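Local coordinates for aldehyde dehydrogenase family protein (Pseudomonas syringae pv. tomato, PDB 5IUV) that probably oxidises indole-3-acetaldehyde to the auxin indole-3-acetic acid with NAD+ as cofactor, as an aldehyde dehydrogenase family enzyme, at residues 82-87 with 135-140; 397-402 with 422-427. All coordinates share one frame; numbering follows the deposited sequence.

Contact 1. Residues 82-87 with 135-140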
loop_
_atom_site.group_PDB
_atom_site.type_symbol
_atom_site.label_atom_id
_atom_site.label_comp_id
_atom_site.label_asym_id
_atom_site.label_seq_id
_atom_site.Cartn_x
_atom_site.Cartn_y
_atom_site.Cartn_z
ATOM N N LYS A 82 1.280 18.884 -12.930
ATOM C CA LYS A 82 2.162 19.782 -13.670
ATOM C C LYS A 82 3.640 19.407 -13.497
ATOM O O LYS A 82 4.414 19.506 -14.442
ATOM C CB LYS A 82 1.933 21.236 -13.245
ATOM C CG LYS A 82 0.595 21.824 -13.688
ATOM C CD LYS A 82 0.327 23.127 -12.931
ATOM C CE LYS A 82 -0.762 23.966 -13.584
ATOM N NZ LYS A 82 -2.033 23.213 -13.741
ATOM N N ARG A 83 4.037 18.968 -12.301
ATOM C CA ARG A 83 5.408 18.486 -12.106
ATOM C C ARG A 83 5.665 17.252 -12.966
ATOM O O ARG A 83 6.729 17.109 -13.555
ATOM C CB ARG A 83 5.688 18.165 -10.634
ATOM C CG ARG A 83 5.598 19.381 -9.733
ATOM C CD ARG A 83 6.495 19.284 -8.515
ATOM N NE ARG A 83 6.320 18.056 -7.739
ATOM C CZ ARG A 83 5.300 17.813 -6.925
ATOM N NH1 ARG A 83 4.318 18.693 -6.795
ATOM N NH2 ARG A 83 5.251 16.671 -6.255
ATOM N N LYS A 84 4.684 16.361 -13.019
ATOM C CA LYS A 84 4.740 15.192 -13.882
ATOM C C LYS A 84 4.994 15.589 -15.339
ATOM O O LYS A 84 5.902 15.061 -15.982
ATOM C CB LYS A 84 3.436 14.391 -13.779
ATOM C CG LYS A 84 3.296 13.295 -14.829
ATOM C CD LYS A 84 2.024 12.437 -14.632
ATOM C CE LYS A 84 0.761 13.258 -14.888
ATOM N NZ LYS A 84 -0.490 12.429 -14.840
ATOM N N ALA A 85 4.189 16.516 -15.854
ATOM C CA ALA A 85 4.312 16.960 -17.245
ATOM C C ALA A 85 5.696 17.538 -17.539
ATOM O O ALA A 85 6.275 17.285 -18.592
ATOM C CB ALA A 85 3.226 17.994 -17.575
ATOM N N THR A 86 6.218 18.312 -16.597
ATOM C CA THR A 86 7.534 18.920 -16.754
ATOM C C THR A 86 8.637 17.864 -16.749
ATOM O O THR A 86 9.556 17.924 -17.563
ATOM C CB THR A 86 7.796 19.954 -15.646
ATOM O OG1 THR A 86 6.810 20.987 -15.731
ATOM C CG2 THR A 86 9.180 20.581 -15.784
ATOM N N MET A 87 8.536 16.888 -15.846
ATOM C CA MET A 87 9.545 15.825 -15.770
ATOM C C MET A 87 9.570 14.982 -17.041
ATOM O O MET A 87 10.634 14.566 -17.509
ATOM C CB MET A 87 9.306 14.927 -14.544
ATOM C CG MET A 87 9.583 15.607 -13.194
ATOM S SD MET A 87 11.258 16.272 -13.039
ATOM C CE MET A 87 12.252 14.776 -13.074
ATOM N N ILE A 135 4.406 10.448 -9.886
ATOM C CA ILE A 135 4.095 11.501 -8.916
ATOM C C ILE A 135 2.651 11.457 -8.405
ATOM O O ILE A 135 2.421 11.424 -7.192
ATOM C CB ILE A 135 4.362 12.900 -9.506
ATOM C CG1 ILE A 135 5.867 13.140 -9.652
ATOM C CG2 ILE A 135 3.757 13.972 -8.622
ATOM C CD1 ILE A 135 6.210 14.461 -10.373
ATOM N N ASP A 136 1.683 11.446 -9.318
ATOM C CA ASP A 136 0.288 11.498 -8.889
ATOM C C ASP A 136 -0.346 10.117 -8.802
ATOM O O ASP A 136 -1.572 9.998 -8.733
ATOM C CB ASP A 136 -0.531 12.410 -9.815
ATOM C CG ASP A 136 -0.460 11.997 -11.277
ATOM O OD1 ASP A 136 0.316 11.083 -11.622
ATOM O OD2 ASP A 136 -1.174 12.619 -12.092
ATOM N N LYS A 137 0.487 9.075 -8.796
ATOM C CA LYS A 137 0.019 7.716 -8.539
ATOM C C LYS A 137 0.340 7.323 -7.098
ATOM O O LYS A 137 -0.068 6.264 -6.634
ATOM C CB LYS A 137 0.656 6.710 -9.512
ATOM C CG LYS A 137 0.684 7.169 -10.976
ATOM C CD LYS A 137 -0.705 7.464 -11.505
ATOM C CE LYS A 137 -0.669 7.750 -13.007
ATOM N NZ LYS A 137 0.246 8.884 -13.339
ATOM N N LEU A 138 1.078 8.182 -6.401
ATOM C CA LEU A 138 1.433 7.930 -5.007
ATOM C C LEU A 138 0.367 8.473 -4.062
ATOM O O LEU A 138 -0.102 9.592 -4.235
ATOM C CB LEU A 138 2.786 8.560 -4.673
ATOM C CG LEU A 138 3.986 7.946 -5.387
ATOM C CD1 LEU A 138 5.202 8.847 -5.239
ATOM C CD2 LEU A 138 4.253 6.561 -4.813
ATOM N N TYR A 139 -0.009 7.674 -3.069
ATOM C CA TYR A 139 -0.967 8.107 -2.059
ATOM C C TYR A 139 -0.323 8.068 -0.680
ATOM O O TYR A 139 0.441 7.155 -0.373
ATOM C CB TYR A 139 -2.224 7.223 -2.084
ATOM C CG TYR A 139 -3.087 7.411 -3.320
ATOM C CD1 TYR A 139 -2.727 6.837 -4.536
ATOM C CD2 TYR A 139 -4.258 8.158 -3.268
ATOM C CE1 TYR A 139 -3.502 7.010 -5.666
ATOM C CE2 TYR A 139 -5.048 8.332 -4.394
ATOM C CZ TYR A 139 -4.664 7.748 -5.591
ATOM O OH TYR A 139 -5.435 7.912 -6.724
ATOM N N ASP A 140 -0.624 9.062 0.146
ATOM C CA ASP A 140 -0.195 9.027 1.539
ATOM C C ASP A 140 -1.287 8.357 2.380
ATOM O O ASP A 140 -2.118 7.635 1.829
ATOM C CB ASP A 140 0.155 10.434 2.027
ATOM C CG ASP A 140 1.477 10.939 1.438
ATOM O OD1 ASP A 140 2.310 10.093 1.044
ATOM O OD2 ASP A 140 1.684 12.172 1.364
#

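Contact 2. Residues 397-402 with 422-427. With NAD (nicotinamide-adenine-dinucleotide), chain C.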
loop_
_atom_site.group_PDB
_atom_site.type_symbol
_atom_site.label_atom_id
_atom_site.label_comp_id
_atom_site.label_asym_id
_atom_site.label_seq_id
_atom_site.Cartn_x
_atom_site.Cartn_y
_atom_site.Cartn_z
ATOM N N ILE A 397 42.110 -9.988 -4.805
ATOM C CA ILE A 397 41.270 -9.791 -5.978
ATOM C C ILE A 397 39.870 -10.357 -5.762
ATOM O O ILE A 397 38.961 -10.088 -6.547
ATOM C CB ILE A 397 41.884 -10.410 -7.249
ATOM C CG1 ILE A 397 42.136 -11.903 -7.061
ATOM C CG2 ILE A 397 43.166 -9.679 -7.631
ATOM C CD1 ILE A 397 42.340 -12.648 -8.362
ATOM N N ALA A 398 39.696 -11.134 -4.695
ATOM C CA ALA A 398 38.376 -11.648 -4.336
ATOM C C ALA A 398 37.679 -10.722 -3.342
ATOM O O ALA A 398 36.456 -10.584 -3.366
ATOM C CB ALA A 398 38.486 -13.057 -3.758
ATOM N N GLN A 399 38.459 -10.086 -2.472
ATOM C CA GLN A 399 37.896 -9.229 -1.426
ATOM C C GLN A 399 37.689 -7.780 -1.866
ATOM O O GLN A 399 36.689 -7.156 -1.513
ATOM C CB GLN A 399 38.791 -9.262 -0.185
ATOM C CG GLN A 399 38.640 -10.530 0.642
ATOM C CD GLN A 399 37.253 -10.657 1.241
ATOM O OE1 GLN A 399 36.731 -9.707 1.830
ATOM N NE2 GLN A 399 36.637 -11.827 1.079
ATOM N N GLU A 400 38.627 -7.247 -2.641
ATOM C CA GLU A 400 38.598 -5.825 -2.970
ATOM C C GLU A 400 37.978 -5.514 -4.331
ATOM O O GLU A 400 38.166 -6.256 -5.303
ATOM C CB GLU A 400 40.018 -5.258 -2.897
ATOM C CG GLU A 400 40.652 -5.476 -1.537
ATOM C CD GLU A 400 42.099 -5.038 -1.481
ATOM O OE1 GLU A 400 42.512 -4.208 -2.319
ATOM O OE2 GLU A 400 42.821 -5.531 -0.592
ATOM N N GLU A 401 37.228 -4.415 -4.391
ATOM C CA GLU A 401 36.630 -3.972 -5.645
ATOM C C GLU A 401 37.707 -3.443 -6.581
ATOM O O GLU A 401 38.471 -2.546 -6.215
ATOM C CB GLU A 401 35.579 -2.886 -5.406
ATOM C CG GLU A 401 34.865 -2.457 -6.681
ATOM C CD GLU A 401 33.768 -1.433 -6.435
ATOM O OE1 GLU A 401 33.985 -0.508 -5.624
ATOM O OE2 GLU A 401 32.691 -1.557 -7.053
ATOM N N ILE A 402 37.763 -3.989 -7.791
ATOM C CA ILE A 402 38.806 -3.612 -8.740
ATOM C C ILE A 402 38.324 -2.521 -9.697
ATOM O O ILE A 402 39.081 -1.615 -10.052
ATOM C CB ILE A 402 39.283 -4.838 -9.537
ATOM C CG1 ILE A 402 39.848 -5.891 -8.577
ATOM C CG2 ILE A 402 40.327 -4.434 -10.578
ATOM C CD1 ILE A 402 40.010 -7.277 -9.194
ATOM N N ALA A 422 29.662 -16.460 -0.940
ATOM C CA ALA A 422 29.005 -15.310 -1.532
ATOM C C ALA A 422 28.779 -14.200 -0.503
ATOM O O ALA A 422 28.915 -13.017 -0.819
ATOM C CB ALA A 422 27.680 -15.730 -2.164
ATOM N N ASN A 423 28.451 -14.587 0.728
ATOM C CA ASN A 423 28.183 -13.617 1.790
ATOM C C ASN A 423 29.448 -13.175 2.524
ATOM O O ASN A 423 29.401 -12.290 3.379
ATOM C CB ASN A 423 27.175 -14.187 2.797
ATOM C CG ASN A 423 25.744 -14.123 2.290
ATOM O OD1 ASN A 423 25.417 -13.300 1.434
ATOM N ND2 ASN A 423 24.881 -14.992 2.821
ATOM N N ASP A 424 30.577 -13.784 2.182
ATOM C CA ASP A 424 31.842 -13.474 2.843
ATOM C C ASP A 424 32.483 -12.225 2.224
ATOM O O ASP A 424 33.441 -12.302 1.457
ATOM C CB ASP A 424 32.787 -14.677 2.769
ATOM C CG ASP A 424 34.095 -14.441 3.510
ATOM O OD1 ASP A 424 34.105 -13.658 4.484
ATOM O OD2 ASP A 424 35.118 -15.038 3.110
ATOM N N THR A 425 31.936 -11.073 2.583
ATOM C CA THR A 425 32.304 -9.801 1.986
ATOM C C THR A 425 31.741 -8.702 2.867
ATOM O O THR A 425 30.723 -8.911 3.527
ATOM C CB THR A 425 31.742 -9.662 0.544
ATOM O OG1 THR A 425 31.980 -8.340 0.046
ATOM C CG2 THR A 425 30.244 -9.935 0.530
ATOM N N PRO A 426 32.397 -7.534 2.894
ATOM C CA PRO A 426 31.797 -6.376 3.564
ATOM C C PRO A 426 30.723 -5.733 2.705
ATOM O O PRO A 426 29.997 -4.858 3.173
ATOM C CB PRO A 426 32.979 -5.420 3.744
ATOM C CG PRO A 426 33.879 -5.751 2.614
ATOM C CD PRO A 426 33.762 -7.242 2.420
ATOM N N TYR A 427 30.641 -6.162 1.451
ATOM C CA TYR A 427 29.710 -5.578 0.493
ATOM C C TYR A 427 28.382 -6.337 0.443
ATOM O O TYR A 427 28.202 -7.329 1.144
ATOM C CB TYR A 427 30.344 -5.550 -0.894
ATOM C CG TYR A 427 31.529 -4.618 -1.006
ATOM C CD1 TYR A 427 31.370 -3.243 -0.861
ATOM C CD2 TYR A 427 32.799 -5.105 -1.281
ATOM C CE1 TYR A 427 32.450 -2.377 -0.979
ATOM C CE2 TYR A 427 33.891 -4.247 -1.397
ATOM C CZ TYR A 427 33.704 -2.884 -1.250
ATOM O OH TYR A 427 34.770 -2.021 -1.368
HETATM P PA NAD C . 34.463 8.380 -5.445
HETATM O O1A NAD C . 34.046 7.860 -4.122
HETATM O O2A NAD C . 35.949 8.652 -5.564
HETATM O O5B NAD C . 33.665 9.697 -5.790
HETATM C C5B NAD C . 32.270 9.761 -6.151
HETATM C C4B NAD C . 31.880 11.218 -6.153
HETATM O O4B NAD C . 32.176 11.785 -4.858
HETATM C C3B NAD C . 32.559 12.132 -7.178
HETATM O O3B NAD C . 31.652 13.118 -7.658
HETATM C C2B NAD C . 33.683 12.778 -6.365
HETATM O O2B NAD C . 34.091 14.031 -6.906
HETATM C C1B NAD C . 33.003 12.920 -5.007
HETATM N N9A NAD C . 33.877 13.011 -3.841
HETATM C C8A NAD C . 35.158 12.542 -3.710
HETATM N N7A NAD C . 35.732 12.854 -2.574
HETATM C C5A NAD C . 34.746 13.563 -1.893
HETATM C C6A NAD C . 34.706 14.128 -0.602
HETATM N N6A NAD C . 35.744 14.136 0.243
HETATM N N1A NAD C . 33.550 14.715 -0.212
HETATM C C2A NAD C . 32.522 14.748 -1.067
HETATM N N3A NAD C . 32.449 14.263 -2.310
HETATM C C4A NAD C . 33.601 13.666 -2.664
HETATM O O3 NAD C . 34.054 7.317 -6.577
HETATM P PN NAD C . 34.271 7.245 -8.165
HETATM O O1N NAD C . 35.684 6.855 -8.380
HETATM O O2N NAD C . 33.769 8.497 -8.777
HETATM O O5D NAD C . 33.259 6.089 -8.603
HETATM C C5D NAD C . 33.591 4.688 -8.488
HETATM C C4D NAD C . 32.856 4.127 -7.296
HETATM O O4D NAD C . 31.433 4.302 -7.484
HETATM C C3D NAD C . 33.041 2.632 -7.067
HETATM O O3D NAD C . 33.302 2.380 -5.691
HETATM C C2D NAD C . 31.688 2.070 -7.518
HETATM O O2D NAD C . 31.279 0.848 -6.909
HETATM C C1D NAD C . 30.710 3.187 -7.088
HETATM N N1N NAD C . 29.411 3.098 -7.879
HETATM C C2N NAD C . 28.273 2.719 -7.125
HETATM C C3N NAD C . 27.031 2.666 -7.739
HETATM C C7N NAD C . 25.791 2.201 -7.017
HETATM O O7N NAD C . 25.892 1.670 -5.891
HETATM N N7N NAD C . 24.650 2.274 -7.658
HETATM C C4N NAD C . 26.940 2.971 -9.098
HETATM C C5N NAD C . 28.077 3.309 -9.825
HETATM C C6N NAD C . 29.308 3.371 -9.192
HETATM O O HOH W 1 34.362 -11.134 -1.239
HETATM O O HOH W 2 34.455 -8.512 -0.957
HETATM O O HOH W 3 37.079 -2.698 -2.060
HETATM O O HOH W 4 33.948 0.526 -2.959
#

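Contact 1. Residues 82-87 with 135-140
K84, D136 and K137 form a salt-bridge network that ties helix 80-96 to the turn leaving helix 113-134, in the helical N-terminal part of the aldehyde dehydrogenase fold. K84 NZ lies 2.8 Å from D136 OD2 and takes the syn lone pair of that oxygen, the side facing OD1. The other carboxylate oxygen serves K137 of the same turn: K137 NZ sits 2.8 Å from D136 OD1, again on the syn side but 28° out of the carboxylate plane. The short aspartate suits its place by offering two oxygens to two lysines, and a long lysine suits the helix because it can span the gap: K84 has CG anti to its backbone N (chi1 169°), and a bend at chi3 brings NZ to the carboxylate, the K84 chain crossing the D136 side chain at about a right angle. The ammonium nitrogens K84 NZ and K137 NZ are 3.9 Å apart, a closeness probably made tolerable by D136 together with E133 of the second subunit, which is salt-bridged to both lysines. W130 of that subunit makes a cation-pi contact with K137, so the network belongs to the subunit interface.

Beside the charged group, I135 packs on the helix. Its branched, buried side chain offers two apolar ends. CG2 lies beside the R83 guanidinium, 3.9 Å from R83 NH2, and that guanidinium is secured by the carbonyls of L78 and S183. The delta methyl reaches the helix itself: I135 CD1 lies 3.7 Å from R83 CB and 3.6 Å from K84 N.

Contact 2. Residues 397-402 with 422-427
Q399 folds its side chain back to meet the backbone of D424. With CG anti to its carbonyl carbon and the chain bent at chi2 (-65°), its amide reaches across, and Q399 NE2 donates to D424 O over 3.3 Å. The bond is moderately straight, 159° at the hydrogen, and the acceptor lies close to the amide plane. A glutamine suits this place because NE2 has two hydrogens: it also donates to N393 O, while N393 ND2 holds the carboxylate of D424. On the other branch, Q399 OE1 rests 3.9 Å from P426 CD.

D424 is the centre of an inverse gamma turn, and an ST turn follows, in which T425 OG1 accepts from Y427 N at 2.9 Å. Both turns belong to the catalytic domain and carry the chain from helix 415-423 toward the NAD bound at the cleft between the domains. Water joins the two segments at several points, one molecule linking A398 O to D424 O and another Q399 O to T425 OG1.

Y427 brings its hydroxyl end up to E401, Y427 OH lying 4.2 Å from E401 CB. P426 CG lies over one ring face, offset toward the rim, and the carbonyl oxygen of Q399 is near the ring edge. The hydroxyl shares a water with E401 N and a second water with E401 OE1. E401 holds CG anti to its backbone N (chi1 -176°) and stays extended beyond it, a reach that brings both carboxylate oxygens to the ribose on the nicotinamide side of NAD. The two acceptors match the diol: NAD O3D donates to E401 OE1 at 3.0 Å, and NAD O2D to E401 OE2 at 2.8 Å.

Contact 1 and contact 2 lie on opposite sides of the chain's centre, their own centres 39 Å apart and their nearest atoms about 27 Å apart, and contact 1 closes along the chain before contact 2 opens. The cofactor belongs to contact 2 alone: the side chain of E401 is about 5 Å from that of C302, a residue of the indoleacetate site, and about 6 Å from that of S245, which also binds NAD. Residues 82-87 and 135-140 instead lie far from that pocket and sit at subunit interfaces, whereas no other protein chain of the assembly touches 397-402 or 422-427, the segments that place the ribose-binding glutamate.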